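PDB 5L3S: signal recognition particle receptor FtsY from Sulfolobus acidocaldarius, which serves as the docking receptor for the signal recognition particle and belongs to the SRP54-type family, pairing a helical bundle with a P-loop NTPase-type domain. Local coordinates for residues Asn85-Leu90 with Lys267-Tyr272; Arg217-Asp222 with Asp243-Thr248. All coordinates share one frame; numbering follows the deposited sequence.

Contact 1 (Asn85-Leu90 with Lys267-Tyr272); sequences NQKTDL and KKPVVY
N85 and K267 make the polar end of this contact without a hydrogen bond between them. The amide of N85 lies across the K267 side chain at about a right angle, its OD1 3.1 Å from K267 CA and also close to K267 CD. N85 OD1 comes within 3.2 Å of K267 O, but both are acceptors and no bond forms. K267, the first residue past helix 258-266, has positive phi (52°). Both polar ends find partners four residues back in the chain: N85 ND2 at I81 O, K267 NZ at A263 O. The proline ring makes van der Waals contacts: P269 CB lies 3.5 Å from N85 O, and K87, its chain bent at chi2 and chi4, crosses the proline with NZ 3.9 Å from P269 CD. At the far end L90 and Y272 cross at about a right angle: L90 CB is 3.7 Å from Y272 OH, while L90 CD2 makes apolar contact at the ring edge, 4.2 Å from Y272 CE2. A water links the two residues, accepting from L90 N at 2.9 Å and meeting Y272 OH in a weak bond. D89 is the N-cap of helix 90-96: OD2 makes weak bonds to I91 N and E92 N, and OD1 lies 4.1 Å from Y272 OH. The loop between helices 66-85 and 90-96 thus packs on K267 and P269, which lead into strand 270-274, and on Y272 within it, in the GTPase-type domain of an SRP54-family protein.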
ATOM      1  N   ASN B  85       9.696  17.803  14.449  1.00 44.31           N
ATOM      2  CA  ASN B  85       8.477  17.030  14.718  1.00 46.88           C
ATOM      3  C   ASN B  85       8.643  15.820  15.636  1.00 48.54           C
ATOM      4  O   ASN B  85       7.655  15.241  16.094  1.00 46.09           O
ATOM      5  CB  ASN B  85       7.809  16.603  13.412  1.00 45.78           C
ATOM      6  CG  ASN B  85       6.855  17.645  12.903  1.00 57.65           C
ATOM      7  OD1 ASN B  85       5.781  17.833  13.468  1.00 58.67           O
ATOM      8  ND2 ASN B  85       7.250  18.356  11.850  1.00 63.26           N
ATOM      9  N   GLN B  86       9.889  15.440  15.891  1.00 50.49           N
ATOM     10  CA  GLN B  86      10.194  14.338  16.798  1.00 54.02           C
ATOM     11  C   GLN B  86       9.645  14.585  18.201  1.00 50.60           C
ATOM     12  O   GLN B  86       9.683  15.708  18.710  1.00 45.04           O
ATOM     13  CB  GLN B  86      11.707  14.131  16.892  1.00 60.30           C
ATOM     14  CG  GLN B  86      12.312  13.359  15.744  1.00 61.69           C
ATOM     15  CD  GLN B  86      13.788  13.099  15.949  1.00 62.76           C
ATOM     16  OE1 GLN B  86      14.552  14.011  16.268  1.00 65.94           O
ATOM     17  NE2 GLN B  86      14.198  11.845  15.781  1.00 67.73           N
ATOM     18  N   LYS B  87       9.152  13.520  18.819  1.00 44.36           N
ATOM     19  CA  LYS B  87       8.654  13.565  20.189  1.00 52.55           C
ATOM     20  C   LYS B  87       9.520  12.659  21.049  1.00 54.30           C
ATOM     21  O   LYS B  87      10.462  12.036  20.555  1.00 53.54           O
ATOM     22  CB  LYS B  87       7.208  13.070  20.245  1.00 55.31           C
ATOM     23  CG  LYS B  87       6.242  13.828  19.351  1.00 59.53           C
ATOM     24  CD  LYS B  87       6.110  15.281  19.774  1.00 65.22           C
ATOM     25  CE  LYS B  87       4.781  15.863  19.312  1.00 68.21           C
ATOM     26  NZ  LYS B  87       4.481  15.524  17.890  1.00 70.30           N
ATOM     27  N   THR B  88       9.181  12.569  22.330  1.00 57.84           N
ATOM     28  CA  THR B  88       9.874  11.666  23.244  1.00 57.50           C
ATOM     29  C   THR B  88       9.784  10.223  22.754  1.00 46.01           C
ATOM     30  O   THR B  88       8.757   9.800  22.217  1.00 41.19           O
ATOM     31  CB  THR B  88       9.287  11.757  24.667  1.00 55.80           C
ATOM     32  OG1 THR B  88       9.290  13.124  25.094  1.00 53.81           O
ATOM     33  CG2 THR B  88      10.110  10.929  25.645  1.00 58.90           C
ATOM     34  N   ASP B  89      10.871   9.477  22.932  1.00 42.61           N
ATOM     35  CA  ASP B  89      10.907   8.061  22.577  1.00 43.24           C
ATOM     36  C   ASP B  89       9.788   7.303  23.290  1.00 41.38           C
ATOM     37  O   ASP B  89       9.531   7.544  24.471  1.00 41.10           O
ATOM     38  CB  ASP B  89      12.268   7.475  22.950  1.00 51.23           C
ATOM     39  CG  ASP B  89      12.345   5.985  22.706  1.00 56.90           C
ATOM     40  OD1 ASP B  89      12.387   5.575  21.527  1.00 65.30           O
ATOM     41  OD2 ASP B  89      12.374   5.223  23.692  1.00 58.62           O
ATOM     42  N   LEU B  90       9.138   6.381  22.580  1.00 34.50           N
ATOM     43  CA  LEU B  90       7.942   5.722  23.100  1.00 38.29           C
ATOM     44  C   LEU B  90       8.213   4.891  24.345  1.00 36.05           C
ATOM     45  O   LEU B  90       7.400   4.855  25.267  1.00 36.27           O
ATOM     46  CB  LEU B  90       7.289   4.843  22.028  1.00 32.65           C
ATOM     47  CG  LEU B  90       6.055   4.064  22.485  1.00 36.07           C
ATOM     48  CD1 LEU B  90       4.970   5.015  22.976  1.00 36.68           C
ATOM     49  CD2 LEU B  90       5.530   3.191  21.370  1.00 30.05           C
ATOM     50  N   LYS B 267       2.220  17.956  10.806  1.00 34.49           N
ATOM     51  CA  LYS B 267       3.044  17.960  12.009  1.00 39.85           C
ATOM     52  C   LYS B 267       2.956  16.643  12.765  1.00 34.10           C
ATOM     53  O   LYS B 267       2.907  16.636  13.992  1.00 35.44           O
ATOM     54  CB  LYS B 267       2.690  19.138  12.939  1.00 42.44           C
ATOM     55  CG  LYS B 267       3.044  20.500  12.359  1.00 47.08           C
ATOM     56  CD  LYS B 267       4.449  20.460  11.791  1.00 57.95           C
ATOM     57  CE  LYS B 267       4.671  21.512  10.717  1.00 65.25           C
ATOM     58  NZ  LYS B 267       5.915  21.224   9.950  1.00 64.55           N
ATOM     59  N   LYS B 268       2.928  15.531  12.030  1.00 27.83           N
ATOM     60  CA  LYS B 268       2.837  14.214  12.653  1.00 27.45           C
ATOM     61  C   LYS B 268       4.149  13.466  12.463  1.00 32.28           C
ATOM     62  O   LYS B 268       4.740  13.505  11.390  1.00 34.64           O
ATOM     63  CB  LYS B 268       1.674  13.401  12.058  1.00 27.63           C
ATOM     64  CG  LYS B 268       0.307  13.974  12.392  1.00 32.34           C
ATOM     65  CD  LYS B 268       0.011  13.847  13.892  1.00 37.69           C
ATOM     66  CE  LYS B 268      -1.397  14.332  14.212  1.00 35.61           C
ATOM     67  NZ  LYS B 268      -1.632  14.497  15.668  1.00 39.76           N
ATOM     68  N   PRO B 269       4.636  12.817  13.526  1.00 31.57           N
ATOM     69  CA  PRO B 269       5.910  12.104  13.401  1.00 32.61           C
ATOM     70  C   PRO B 269       5.754  10.627  13.029  1.00 32.94           C
ATOM     71  O   PRO B 269       4.771   9.983  13.387  1.00 32.47           O
ATOM     72  CB  PRO B 269       6.491  12.212  14.808  1.00 32.78           C
ATOM     73  CG  PRO B 269       5.266  12.192  15.704  1.00 32.93           C
ATOM     74  CD  PRO B 269       4.216  12.975  14.931  1.00 33.29           C
ATOM     75  N   VAL B 270       6.737  10.104  12.310  1.00 30.63           N
ATOM     76  CA  VAL B 270       6.899   8.676  12.149  1.00 28.82           C
ATOM     77  C   VAL B 270       7.796   8.232  13.287  1.00 26.58           C
ATOM     78  O   VAL B 270       8.850   8.836  13.506  1.00 30.68           O
ATOM     79  CB  VAL B 270       7.586   8.346  10.817  1.00 30.72           C
ATOM     80  CG1 VAL B 270       7.838   6.839  10.701  1.00 32.58           C
ATOM     81  CG2 VAL B 270       6.750   8.852   9.633  1.00 28.02           C
ATOM     82  N   VAL B 271       7.386   7.213  14.042  1.00 25.35           N
ATOM     83  CA  VAL B 271       8.201   6.769  15.180  1.00 26.94           C
ATOM     84  C   VAL B 271       9.004   5.493  14.890  1.00 26.98           C
ATOM     85  O   VAL B 271      10.096   5.312  15.424  1.00 28.12           O
ATOM     86  CB  VAL B 271       7.366   6.603  16.480  1.00 31.99           C
ATOM     87  CG1 VAL B 271       6.999   7.962  17.052  1.00 31.49           C
ATOM     88  CG2 VAL B 271       6.115   5.748  16.208  1.00 26.40           C
ATOM     89  N   TYR B 272       8.470   4.610  14.051  1.00 26.38           N
ATOM     90  CA  TYR B 272       9.204   3.408  13.672  1.00 22.62           C
ATOM     91  C   TYR B 272       8.955   3.078  12.215  1.00 26.36           C
ATOM     92  O   TYR B 272       8.003   3.552  11.622  1.00 24.42           O
ATOM     93  CB  TYR B 272       8.767   2.203  14.512  1.00 27.53           C
ATOM     94  CG  TYR B 272       9.005   2.372  15.970  1.00 23.34           C
ATOM     95  CD1 TYR B 272      10.259   2.149  16.508  1.00 24.03           C
ATOM     96  CD2 TYR B 272       7.984   2.773  16.816  1.00 31.55           C
ATOM     97  CE1 TYR B 272      10.505   2.315  17.856  1.00 27.86           C
ATOM     98  CE2 TYR B 272       8.215   2.959  18.171  1.00 28.27           C
ATOM     99  CZ  TYR B 272       9.476   2.723  18.685  1.00 33.79           C
ATOM    100  OH  TYR B 272       9.719   2.896  20.027  1.00 36.56           O
TER
HETATM  101  O   HOH W   1       9.402   6.362  19.697  1.00 42.75           O

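Contact 2 (Arg217-Asp222 with Asp243-Thr248); sequences RILILD and DAVILT
Strands 217-222 and 244-248 run side by side as parallel neighbours, their axes 4.7 Å apart at closest approach and 31° apart in direction; D243 is the residue just before the second. I218 pairs with A244, and the register continues residue by residue to D222 with T248. Backbone bonds alternate between the strands: L219 N to A244 O, I246 N to L219 O, L221 N to I246 O, and T248 N to L221 O at 3.0 Å. Where the pairing begins, R217 is gripped through its backbone: R217 N donates to the anti lone pair of D243 OD2 at 2.7 Å, and R217 O receives D243 N at 2.9 Å and, weakly, A244 N. Chi1 of -59° sets D243 CG beside D243 N, on the side of R217, and OD2 and N then both bond the R217 backbone. On one face, I218 CG2 meets I246 CG1 at 3.8 Å, I220 lies alongside I246 with CD1 3.7 Å from I246 CB, and the I220 and T248 side chains cross at about a right angle, CG2 to CG2. On the other, L221 CD1 packs on V245 CG1 at 3.9 Å and L221 CB on L247 CD2; helices 228-239 and 258-266 cover this face. D222, next to T248 across the strands, bonds L224 N through OD1 and K249 through OD2. Bonded backbone and aliphatic faces thus hold these strands of a beta-alpha-beta crossover, while polar groups gather at the end where T248, bonded through OG1 to V112 O, lines the phosphoaminophosphonic acid-guanylate ester pocket.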
ATOM      1  N   ARG B 217      -1.988   6.670  20.351  1.00 23.61           N
ATOM      2  CA  ARG B 217      -2.708   6.174  19.184  1.00 19.85           C
ATOM      3  C   ARG B 217      -1.768   6.173  17.974  1.00 26.54           C
ATOM      4  O   ARG B 217      -1.141   7.182  17.690  1.00 24.78           O
ATOM      5  CB  ARG B 217      -3.905   7.073  18.857  1.00 28.07           C
ATOM      6  CG  ARG B 217      -4.914   7.290  19.955  1.00 34.71           C
ATOM      7  CD  ARG B 217      -5.943   8.302  19.487  1.00 35.10           C
ATOM      8  NE  ARG B 217      -6.928   8.604  20.513  1.00 38.02           N
ATOM      9  CZ  ARG B 217      -8.002   9.364  20.322  1.00 46.09           C
ATOM     10  NH1 ARG B 217      -8.233   9.912  19.135  1.00 42.88           N
ATOM     11  NH2 ARG B 217      -8.846   9.579  21.326  1.00 47.38           N
ATOM     12  N   ILE B 218      -1.673   5.044  17.278  1.00 25.01           N
ATOM     13  CA  ILE B 218      -0.736   4.913  16.174  1.00 23.68           C
ATOM     14  C   ILE B 218      -1.461   4.568  14.877  1.00 23.33           C
ATOM     15  O   ILE B 218      -2.131   3.544  14.785  1.00 25.20           O
ATOM     16  CB  ILE B 218       0.325   3.829  16.436  1.00 23.90           C
ATOM     17  CG1 ILE B 218       1.106   4.152  17.720  1.00 28.92           C
ATOM     18  CG2 ILE B 218       1.282   3.719  15.245  1.00 19.58           C
ATOM     19  CD1 ILE B 218       2.152   3.115  18.074  1.00 24.79           C
ATOM     20  N   LEU B 219      -1.313   5.440  13.890  1.00 22.88           N
ATOM     21  CA  LEU B 219      -1.808   5.171  12.547  1.00 23.65           C
ATOM     22  C   LEU B 219      -0.746   4.378  11.809  1.00 21.70           C
ATOM     23  O   LEU B 219       0.441   4.724  11.846  1.00 21.75           O
ATOM     24  CB  LEU B 219      -2.087   6.481  11.814  1.00 21.59           C
ATOM     25  CG  LEU B 219      -2.396   6.336  10.309  1.00 17.73           C
ATOM     26  CD1 LEU B 219      -3.679   5.566  10.086  1.00 19.02           C
ATOM     27  CD2 LEU B 219      -2.413   7.733   9.624  1.00 21.19           C
ATOM     28  N   ILE B 220      -1.165   3.297  11.156  1.00 20.13           N
ATOM     29  CA  ILE B 220      -0.256   2.541  10.303  1.00 19.84           C
ATOM     30  C   ILE B 220      -0.437   2.948   8.831  1.00 22.02           C
ATOM     31  O   ILE B 220      -1.551   2.954   8.322  1.00 21.97           O
ATOM     32  CB  ILE B 220      -0.465   1.024  10.454  1.00 23.27           C
ATOM     33  CG1 ILE B 220      -0.378   0.610  11.936  1.00 17.78           C
ATOM     34  CG2 ILE B 220       0.566   0.276   9.625  1.00 26.04           C
ATOM     35  CD1 ILE B 220       0.925   1.041  12.592  1.00 17.34           C
ATOM     36  N   LEU B 221       0.661   3.330   8.180  1.00 22.82           N
ATOM     37  CA  LEU B 221       0.665   3.644   6.750  1.00 26.95           C
ATOM     38  C   LEU B 221       1.636   2.716   6.016  1.00 21.85           C
ATOM     39  O   LEU B 221       2.698   2.373   6.535  1.00 23.63           O
ATOM     40  CB  LEU B 221       1.045   5.128   6.507  1.00 21.75           C
ATOM     41  CG  LEU B 221       0.092   6.190   7.087  1.00 24.51           C
ATOM     42  CD1 LEU B 221       0.662   7.606   6.998  1.00 26.09           C
ATOM     43  CD2 LEU B 221      -1.292   6.132   6.405  1.00 20.05           C
ATOM     44  N   ASP B 222       1.255   2.317   4.802  1.00 22.11           N
ATOM     45  CA  ASP B 222       2.065   1.478   3.928  1.00 23.76           C
ATOM     46  C   ASP B 222       3.031   2.365   3.137  1.00 23.42           C
ATOM     47  O   ASP B 222       2.597   3.253   2.402  1.00 22.97           O
ATOM     48  CB  ASP B 222       1.120   0.756   2.937  1.00 23.25           C
ATOM     49  CG  ASP B 222       1.798  -0.359   2.151  1.00 37.19           C
ATOM     50  OD1 ASP B 222       3.011  -0.264   1.862  1.00 34.01           O
ATOM     51  OD2 ASP B 222       1.095  -1.349   1.823  1.00 41.63           O
ATOM     52  N   ASP B 243      -1.414  10.060  17.438  1.00 31.41           N
ATOM     53  CA  ASP B 243      -0.220  10.695  18.002  1.00 37.48           C
ATOM     54  C   ASP B 243       1.014  10.525  17.117  1.00 31.51           C
ATOM     55  O   ASP B 243       1.877  11.405  17.066  1.00 34.26           O
ATOM     56  CB  ASP B 243       0.074  10.116  19.385  1.00 37.38           C
ATOM     57  CG  ASP B 243      -1.078  10.308  20.346  1.00 35.77           C
ATOM     58  OD1 ASP B 243      -1.383  11.472  20.661  1.00 35.58           O
ATOM     59  OD2 ASP B 243      -1.674   9.302  20.786  1.00 29.25           O
ATOM     60  N   ALA B 244       1.103   9.380  16.447  1.00 26.92           N
ATOM     61  CA  ALA B 244       2.265   9.064  15.619  1.00 29.69           C
ATOM     62  C   ALA B 244       1.947   8.026  14.541  1.00 27.53           C
ATOM     63  O   ALA B 244       0.874   7.430  14.528  1.00 27.92           O
ATOM     64  CB  ALA B 244       3.418   8.588  16.467  1.00 31.91           C
ATOM     65  N   VAL B 245       2.906   7.810  13.645  1.00 20.19           N
ATOM     66  CA  VAL B 245       2.710   6.888  12.541  1.00 21.22           C
ATOM     67  C   VAL B 245       3.818   5.847  12.573  1.00 21.00           C
ATOM     68  O   VAL B 245       4.965   6.162  12.921  1.00 24.77           O
ATOM     69  CB  VAL B 245       2.768   7.670  11.201  1.00 24.48           C
ATOM     70  CG1 VAL B 245       2.934   6.738  10.012  1.00 21.09           C
ATOM     71  CG2 VAL B 245       1.527   8.544  11.048  1.00 26.08           C
ATOM     72  N   ILE B 246       3.479   4.617  12.213  1.00 23.11           N
ATOM     73  CA  ILE B 246       4.486   3.632  11.844  1.00 23.72           C
ATOM     74  C   ILE B 246       4.325   3.327  10.345  1.00 23.29           C
ATOM     75  O   ILE B 246       3.222   3.054   9.884  1.00 23.20           O
ATOM     76  CB  ILE B 246       4.372   2.345  12.712  1.00 25.81           C
ATOM     77  CG1 ILE B 246       4.795   2.656  14.162  1.00 24.24           C
ATOM     78  CG2 ILE B 246       5.224   1.211  12.126  1.00 20.06           C
ATOM     79  CD1 ILE B 246       4.573   1.488  15.161  1.00 23.07           C
ATOM     80  N   LEU B 247       5.427   3.410   9.601  1.00 19.63           N
ATOM     81  CA  LEU B 247       5.437   3.121   8.163  1.00 20.17           C
ATOM     82  C   LEU B 247       5.935   1.707   7.940  1.00 23.90           C
ATOM     83  O   LEU B 247       7.002   1.348   8.445  1.00 26.81           O
ATOM     84  CB  LEU B 247       6.408   4.072   7.447  1.00 26.54           C
ATOM     85  CG  LEU B 247       6.136   5.568   7.508  1.00 30.64           C
ATOM     86  CD1 LEU B 247       7.116   6.308   6.586  1.00 27.25           C
ATOM     87  CD2 LEU B 247       4.705   5.832   7.089  1.00 36.09           C
ATOM     88  N   THR B 248       5.193   0.911   7.167  1.00 23.07           N
ATOM     89  CA  THR B 248       5.562  -0.488   6.943  1.00 21.29           C
ATOM     90  C   THR B 248       6.119  -0.757   5.541  1.00 27.50           C
ATOM     91  O   THR B 248       5.990   0.073   4.641  1.00 25.59           O
ATOM     92  CB  THR B 248       4.326  -1.397   7.091  1.00 20.91           C
ATOM     93  OG1 THR B 248       3.361  -1.014   6.108  1.00 22.55           O
ATOM     94  CG2 THR B 248       3.707  -1.258   8.505  1.00 17.61           C
TER

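Overall arrangement
Both contacts reach the same sheet, where strand 270-274 is the next neighbour of strand 244-248, and V245 is shared by both: its O and N face strand 270-274 and lie 2.9 Å from V271 N and P269 O respectively, probable hydrogen bonds. Contact 2 is central and buried, a regular strand pair combining backbone bonds with branched aliphatic side chains, and its end reaches the nucleotide pocket. Contact 1 is partly buried and further out, with centres about 10 Å apart; side-chain packing and one water carry it, with no direct hydrogen bond across. Contact 2 pairs two inner strands, while contact 1 joins the loop between helices 66-85 and 90-96 to strand 270-274, one strand in from the edge.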